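Local coordinates for protein MXIH (Shigella flexneri, PDB 2CA5) that probably serves as the subunit that assembles into the hollow needle of a type III secretion system, through which virulence proteins pass toward host cells, at residues Gly28-Ala33 with Ala48-Lys53. Residues are numbered along the deposited sequence; the frame is centred on the assembly and turned at random.
Sequences GELTLA and AEYQSK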
loop_
_atom_site.group_PDB
_atom_site.type_symbol
_atom_site.label_atom_id
_atom_site.label_comp_id
_atom_site.label_asym_id
_atom_site.label_seq_id
_atom_site.Cartn_x
_atom_site.Cartn_y
_atom_site.Cartn_z
ATOM N N GLY A 28 5.225 0.378 -10.204
ATOM C CA GLY A 28 5.052 0.797 -11.589
ATOM C C GLY A 28 3.832 1.714 -11.676
ATOM O O GLY A 28 3.876 2.747 -12.331
ATOM N N GLU A 29 2.754 1.339 -10.992
ATOM C CA GLU A 29 1.531 2.146 -10.968
ATOM C C GLU A 29 1.804 3.488 -10.295
ATOM O O GLU A 29 1.304 4.528 -10.731
ATOM C CB GLU A 29 0.411 1.417 -10.221
ATOM C CG GLU A 29 -0.111 0.166 -10.929
ATOM C CD GLU A 29 -1.162 -0.567 -10.121
ATOM O OE1 GLU A 29 -1.545 -0.061 -9.048
ATOM O OE2 GLU A 29 -1.603 -1.654 -10.552
ATOM N N LEU A 30 2.625 3.459 -9.253
ATOM C CA LEU A 30 3.011 4.679 -8.542
ATOM C C LEU A 30 3.828 5.589 -9.466
ATOM O O LEU A 30 3.606 6.800 -9.521
ATOM C CB LEU A 30 3.805 4.323 -7.279
ATOM C CG LEU A 30 4.146 5.445 -6.289
ATOM C CD1 LEU A 30 2.898 5.959 -5.602
ATOM C CD2 LEU A 30 5.170 4.973 -5.253
ATOM N N THR A 31 4.746 4.999 -10.229
ATOM C CA THR A 31 5.560 5.773 -11.165
ATOM C C THR A 31 4.714 6.464 -12.238
ATOM O O THR A 31 4.968 7.614 -12.598
ATOM C CB THR A 31 6.665 4.916 -11.817
ATOM O OG1 THR A 31 7.522 4.388 -10.801
ATOM C CG2 THR A 31 7.490 5.761 -12.759
ATOM N N LEU A 32 3.719 5.760 -12.761
ATOM C CA LEU A 32 2.854 6.325 -13.792
ATOM C C LEU A 32 1.972 7.428 -13.201
ATOM O O LEU A 32 1.681 8.425 -13.858
ATOM C CB LEU A 32 1.994 5.234 -14.449
ATOM C CG LEU A 32 2.751 4.221 -15.328
ATOM C CD1 LEU A 32 1.787 3.463 -16.229
ATOM C CD2 LEU A 32 3.825 4.891 -16.156
ATOM N N ALA A 33 1.570 7.262 -11.946
ATOM C CA ALA A 33 0.765 8.295 -11.288
ATOM C C ALA A 33 1.628 9.540 -11.072
ATOM O O ALA A 33 1.169 10.672 -11.230
ATOM C CB ALA A 33 0.214 7.778 -9.963
ATOM N N ALA A 48 -4.419 13.824 -5.935
ATOM C CA ALA A 48 -5.174 12.894 -5.094
ATOM C C ALA A 48 -4.914 11.456 -5.512
ATOM O O ALA A 48 -4.826 10.569 -4.676
ATOM C CB ALA A 48 -6.676 13.200 -5.158
ATOM N N GLU A 49 -4.817 11.221 -6.815
ATOM C CA GLU A 49 -4.558 9.875 -7.306
ATOM C C GLU A 49 -3.161 9.396 -6.905
ATOM O O GLU A 49 -2.972 8.227 -6.575
ATOM C CB GLU A 49 -4.753 9.796 -8.823
ATOM C CG GLU A 49 -6.229 9.689 -9.227
ATOM C CD GLU A 49 -6.445 9.743 -10.730
ATOM O OE1 GLU A 49 -5.457 9.647 -11.494
ATOM O OE2 GLU A 49 -7.613 9.884 -11.149
ATOM N N TYR A 50 -2.180 10.293 -6.947
ATOM C CA TYR A 50 -0.827 9.911 -6.555
ATOM C C TYR A 50 -0.786 9.607 -5.057
ATOM O O TYR A 50 -0.204 8.606 -4.629
ATOM C CB TYR A 50 0.212 10.984 -6.919
ATOM C CG TYR A 50 1.593 10.600 -6.432
ATOM C CD1 TYR A 50 2.298 9.579 -7.046
ATOM C CD2 TYR A 50 2.114 11.142 -5.255
ATOM C CE1 TYR A 50 3.519 9.168 -6.563
ATOM C CE2 TYR A 50 3.342 10.716 -4.747
ATOM C CZ TYR A 50 4.032 9.728 -5.410
ATOM O OH TYR A 50 5.237 9.283 -4.928
ATOM N N GLN A 51 -1.441 10.454 -4.270
ATOM C CA GLN A 51 -1.512 10.267 -2.823
ATOM C C GLN A 51 -2.157 8.929 -2.520
ATOM O O GLN A 51 -1.702 8.191 -1.655
ATOM C CB GLN A 51 -2.354 11.379 -2.162
ATOM C CG GLN A 51 -1.671 12.741 -2.087
ATOM C CD GLN A 51 -2.624 13.864 -1.683
ATOM O OE1 GLN A 51 -3.841 13.740 -1.792
ATOM N NE2 GLN A 51 -2.062 14.982 -1.253
ATOM N N SER A 52 -3.254 8.637 -3.208
ATOM C CA SER A 52 -3.964 7.384 -2.978
ATOM C C SER A 52 -3.086 6.178 -3.332
ATOM O O SER A 52 -3.032 5.187 -2.599
ATOM C CB SER A 52 -5.281 7.364 -3.763
ATOM O OG SER A 52 -5.832 6.061 -3.804
ATOM N N LYS A 53 -2.356 6.275 -4.435
ATOM C CA LYS A 53 -1.477 5.178 -4.820
ATOM C C LYS A 53 -0.341 5.003 -3.812
ATOM O O LYS A 53 0.038 3.877 -3.473
ATOM C CB LYS A 53 -0.922 5.386 -6.229
ATOM C CG LYS A 53 -0.111 4.215 -6.747
ATOM C CD LYS A 53 -0.935 2.929 -6.810
ATOM C CE LYS A 53 -2.136 3.067 -7.735
ATOM N NZ LYS A 53 -2.845 1.762 -7.916
#
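This is an antiparallel helix-helix contact in the helical hairpin of the needle subunit, joining the middle of helix 22-39 to the early turns of the longer helix 44-79. The segment axes run at 161° to one another and approach to 9.2 Å, with A33 beside Y50 and L30 beside K53. L30 is the apolar centre. With CG anti to the backbone N, the side chain leans across the interface and CD1 comes to 3.4 Å from Y50 CE1, obliquely to the ring. A33 CB instead meets the ring at its edge, near its plane, 4.0 Å from Y50 CD1, and L30 O lies in the plane at that edge. The Y50 side chain also touches L34 and L37, extending the apolar layer toward the connection. On the other flank of L30 the aliphatic part of K53 slides past in the opposite direction, with K53 CG 3.6 Å from L30 CA. Bends at chi2 and chi3, both 60°, then turn the K53 chain over E29 CB, and L26 touches it as well. E29 reaches out with an extended chain that crosses K53 at about a right angle; a sodium ion lies near the E29 side chain, and E56 offers the ammonium a second ion pair, long and weak. The salt bridge is short: K53 NZ donates to E29 OE1 at 2.5 Å, approaching from above the carboxylate plane, 31° out of it.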